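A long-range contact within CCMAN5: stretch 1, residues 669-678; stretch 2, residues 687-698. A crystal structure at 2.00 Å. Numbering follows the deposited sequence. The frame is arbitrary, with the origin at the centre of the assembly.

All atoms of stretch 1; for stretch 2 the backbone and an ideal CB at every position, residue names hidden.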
# COMPACT_ATOMS: atom_id res chain seq x y z
N MET A 669 6.97 5.69 -1.40
CA MET A 669 8.21 6.34 -0.95
C MET A 669 9.32 6.32 -2.00
O MET A 669 10.10 7.27 -2.11
CB MET A 669 8.69 5.76 0.38
CG MET A 669 7.65 5.84 1.49
SD MET A 669 6.94 7.48 1.82
CE MET A 669 5.34 7.41 1.03
N PHE A 670 9.40 5.24 -2.77
CA PHE A 670 10.38 5.20 -3.86
C PHE A 670 10.09 6.28 -4.90
O PHE A 670 10.99 6.99 -5.34
CB PHE A 670 10.42 3.83 -4.54
CG PHE A 670 11.47 3.71 -5.62
CD1 PHE A 670 11.23 4.23 -6.90
CD2 PHE A 670 12.69 3.11 -5.35
CE1 PHE A 670 12.22 4.15 -7.88
CE2 PHE A 670 13.68 3.03 -6.34
CZ PHE A 670 13.44 3.54 -7.60
N VAL A 671 8.83 6.37 -5.33
CA VAL A 671 8.44 7.43 -6.25
C VAL A 671 8.84 8.80 -5.70
O VAL A 671 9.41 9.62 -6.41
CB VAL A 671 6.95 7.37 -6.54
CG1 VAL A 671 6.46 8.70 -7.19
CG2 VAL A 671 6.63 6.17 -7.43
N ALA A 672 8.52 9.05 -4.43
CA ALA A 672 8.80 10.34 -3.78
C ALA A 672 10.30 10.65 -3.77
O ALA A 672 10.72 11.80 -4.05
CB ALA A 672 8.24 10.34 -2.36
N ALA A 673 11.11 9.64 -3.45
CA ALA A 673 12.56 9.79 -3.45
C ALA A 673 13.06 10.15 -4.86
O ALA A 673 13.91 11.03 -5.01
CB ALA A 673 13.23 8.53 -2.95
N ALA A 674 12.48 9.49 -5.87
CA ALA A 674 12.87 9.68 -7.28
C ALA A 674 12.55 11.08 -7.76
O ALA A 674 13.39 11.70 -8.43
CB ALA A 674 12.19 8.66 -8.19
N VAL A 675 11.36 11.57 -7.42
CA VAL A 675 11.00 12.97 -7.70
C VAL A 675 11.91 13.90 -6.88
O VAL A 675 12.39 14.93 -7.38
CB VAL A 675 9.51 13.24 -7.39
CG1 VAL A 675 9.16 14.75 -7.50
CG2 VAL A 675 8.63 12.42 -8.31
N GLY A 676 12.14 13.51 -5.62
CA GLY A 676 13.01 14.25 -4.74
C GLY A 676 12.29 15.11 -3.73
O GLY A 676 12.91 15.99 -3.12
N LEU A 677 10.98 14.85 -3.55
CA LEU A 677 10.15 15.58 -2.60
C LEU A 677 9.46 14.61 -1.66
O LEU A 677 8.63 13.79 -2.08
CB LEU A 677 9.10 16.43 -3.32
CG LEU A 677 9.62 17.53 -4.24
CD1 LEU A 677 8.43 18.06 -5.01
CD2 LEU A 677 10.33 18.65 -3.46
N PHE A 678 9.79 14.73 -0.37
CA PHE A 678 9.31 13.78 0.63
C PHE A 678 8.47 14.45 1.72
O PHE A 678 8.82 15.55 2.18
CB PHE A 678 10.51 13.09 1.27
CG PHE A 678 10.12 12.01 2.23
CD1 PHE A 678 9.93 10.71 1.78
CD2 PHE A 678 9.94 12.29 3.58
CE1 PHE A 678 9.56 9.70 2.66
CE2 PHE A 678 9.57 11.28 4.45
CZ PHE A 678 9.39 9.98 3.99
N UNK A 687 6.95 19.63 1.69
CA UNK A 687 7.75 18.49 1.24
C UNK A 687 9.21 18.84 1.39
O UNK A 687 9.59 19.98 1.13
CB UNK A 687 7.43 18.11 -0.21
N UNK A 688 10.00 17.87 1.85
CA UNK A 688 11.44 18.05 1.98
C UNK A 688 12.19 17.63 0.71
O UNK A 688 11.87 16.58 0.10
CB UNK A 688 11.96 17.25 3.18
N UNK A 689 13.20 18.42 0.35
CA UNK A 689 14.03 18.18 -0.82
C UNK A 689 15.02 17.06 -0.53
O UNK A 689 15.66 17.05 0.53
CB UNK A 689 14.77 19.46 -1.24
N UNK A 690 15.12 16.11 -1.46
CA UNK A 690 16.08 15.01 -1.36
C UNK A 690 17.13 15.05 -2.46
O UNK A 690 17.77 16.08 -2.68
CB UNK A 690 15.34 13.67 -1.40
N UNK A 691 17.27 13.93 -3.17
CA UNK A 691 18.20 13.81 -4.28
C UNK A 691 17.47 13.29 -5.52
O UNK A 691 17.44 12.08 -5.75
CB UNK A 691 19.36 12.89 -3.91
N UNK A 692 16.87 14.20 -6.32
CA UNK A 692 16.14 13.75 -7.52
C UNK A 692 17.01 12.83 -8.37
O UNK A 692 18.17 13.15 -8.64
CB UNK A 692 15.68 14.95 -8.35
N UNK A 693 16.44 11.70 -8.81
CA UNK A 693 17.20 10.66 -9.52
C UNK A 693 17.47 10.98 -10.97
O UNK A 693 18.47 10.53 -11.51
CB UNK A 693 16.45 9.33 -9.44
N UNK A 694 16.55 11.69 -11.62
CA UNK A 694 16.54 11.77 -13.08
C UNK A 694 16.84 13.17 -13.62
O UNK A 694 16.60 14.17 -12.95
CB UNK A 694 15.18 11.31 -13.61
N UNK A 695 17.38 13.20 -14.84
CA UNK A 695 17.73 14.46 -15.50
C UNK A 695 16.53 15.41 -15.58
O UNK A 695 16.67 16.60 -15.33
CB UNK A 695 18.27 14.18 -16.90
N UNK A 696 15.37 14.86 -15.92
CA UNK A 696 14.12 15.61 -15.92
C UNK A 696 12.98 14.69 -15.46
O UNK A 696 12.91 13.53 -15.89
CB UNK A 696 13.83 16.19 -17.31
N UNK A 697 12.12 15.21 -14.59
CA UNK A 697 10.89 14.52 -14.19
C UNK A 697 9.71 15.52 -14.27
O UNK A 697 9.76 16.57 -13.64
CB UNK A 697 11.03 13.94 -12.78
N UNK A 698 8.69 15.19 -15.08
CA UNK A 698 7.54 16.08 -15.34
C UNK A 698 6.24 15.44 -14.87
O UNK A 698 5.85 14.36 -15.33
CB UNK A 698 7.44 16.42 -16.83

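Stretch 1 is a helix that ends at Val675, turns through Gly676 with positive phi, and continues as a short strand, Leu677 and Phe678. Stretch 2 first runs antiparallel to that strand and then passes the last turn of the helix.

Position 687 has extended backbone angles, and its CA-to-CB bond points toward stretch 1, with the ideal CB 3.9 Å from Leu677 CB. An apolar group, branched or aromatic, would suit this neighbour. The residue is Phe687, chi1 m; its CB packs against Leu677 CB at 3.9 Å, and the backbone of Phe678 lies at the edge of its ring.

Position 688 pairs with Phe678: Phe678 N donates to the backbone O of 688 (2.8 Å), and the N of 688 donates to Phe678 O (2.6 Å). These bonds ask nothing of the side chain except that it not be proline, which lacks the N-H. The CB lies on the same face of the sheet as the Phe678 side chain, and many residues would fit. It is Gln688, whose end leads away and whose OE1 is hydrogen-bonded elsewhere in the structure.

At 689 the CB shares a face with Leu677, and the strand geometry favours a beta-branched apolar residue, though leucine would also serve. Val689, chi1 t, brings its CG2 to 4.2 Å from Leu677 CD2.

Position 690 has phi/psi of -116/-127, a region that glycine enters far more easily than other residues. Its N donates to Gly676 O at 2.8 Å, which excludes proline. Gly690 meets both conditions.

The CB of 691 points away and meets nothing of stretch 1, so the choice is wide. Ser691 contributes through its backbone: a water accepts from Ser691 N (3.0 Å) and donates to Ala673 O (2.7 Å).

Position 692, at -51/133, has no partner in stretch 1 for its N, and its ideal CB lies 3.4 Å from Val675 O. Proline or a small residue would suit. Pro692 sits beside Gly676, where a CB would come within 3.0 Å of Pro692 CD.

The N of 693 donates to Ala674 O (3.1 Å, 167°). Its CB points sideways, but the small Ala673 and Ala674 leave room for a broad, flat group reaching toward Phe670. Phe693 fills it: Ala674 CA sits 3.4 Å from the centroid of the Phe693 ring, over its face, while the ring edge turns to the face of Phe670, planes at 82°.

Position 694 also starts sideways; a long apolar or aromatic side chain could return to the helix. Phe694 CE2 reaches Ala674 CB at 3.9 Å.

Positions 695 and 696 are out of reach, leaving stretch 1 no say; they are Asp695 and Ser696.

At 697 the CB points toward Val675, and the extended angles suit valine, isoleucine or threonine. Thr697 offers both characters: its CG2 lies 4.2 Å from Val675 CG2, while its OG1 is hydrogen-bonded (2.7 Å) to a water that donates to Ala674 O (2.8 Å).

Position 698, out of reach again, is Thr698.

Stretch 2, residues 687-698: FQVGSPFFDSTT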
# COMPACT_ATOMS: atom_id res chain seq x y z
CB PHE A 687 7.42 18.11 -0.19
CG PHE A 687 6.01 17.68 -0.37
CD1 PHE A 687 5.64 16.37 -0.12
CD2 PHE A 687 5.02 18.60 -0.72
CE1 PHE A 687 4.33 15.97 -0.23
CE2 PHE A 687 3.68 18.20 -0.84
CZ PHE A 687 3.35 16.88 -0.61
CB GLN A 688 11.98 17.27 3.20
CG GLN A 688 11.53 17.85 4.57
CD GLN A 688 12.22 19.17 4.90
OE1 GLN A 688 13.41 19.36 4.60
NE2 GLN A 688 11.47 20.10 5.51
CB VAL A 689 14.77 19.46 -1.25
CG1 VAL A 689 15.86 19.14 -2.28
CG2 VAL A 689 13.78 20.47 -1.83
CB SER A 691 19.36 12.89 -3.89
OG SER A 691 20.29 12.73 -4.96
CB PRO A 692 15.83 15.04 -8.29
CG PRO A 692 16.14 16.18 -7.39
CD PRO A 692 16.85 15.67 -6.15
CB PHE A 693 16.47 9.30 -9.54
CG PHE A 693 16.14 8.72 -8.19
CD1 PHE A 693 16.54 9.33 -7.00
CD2 PHE A 693 15.46 7.51 -8.12
CE1 PHE A 693 16.23 8.77 -5.78
CE2 PHE A 693 15.13 6.94 -6.91
CZ PHE A 693 15.52 7.57 -5.73
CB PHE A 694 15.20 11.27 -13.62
CG PHE A 694 14.84 9.88 -13.15
CD1 PHE A 694 15.62 8.79 -13.48
CD2 PHE A 694 13.72 9.66 -12.37
CE1 PHE A 694 15.29 7.50 -13.04
CE2 PHE A 694 13.38 8.38 -11.92
CZ PHE A 694 14.16 7.31 -12.26
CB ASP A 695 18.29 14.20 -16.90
CG ASP A 695 19.52 13.35 -16.87
OD1 ASP A 695 19.43 12.22 -16.33
OD2 ASP A 695 20.58 13.80 -17.36
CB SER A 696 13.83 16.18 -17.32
OG SER A 696 12.59 16.90 -17.34
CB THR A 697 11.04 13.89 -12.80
OG1 THR A 697 11.98 12.81 -12.87
CG2 THR A 697 9.71 13.38 -12.27
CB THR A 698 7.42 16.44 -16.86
OG1 THR A 698 8.63 17.07 -17.31
CG2 THR A 698 6.25 17.38 -17.13
O HOH W 1 14.99 12.06 -2.78
O HOH W 2 13.79 13.10 -10.87
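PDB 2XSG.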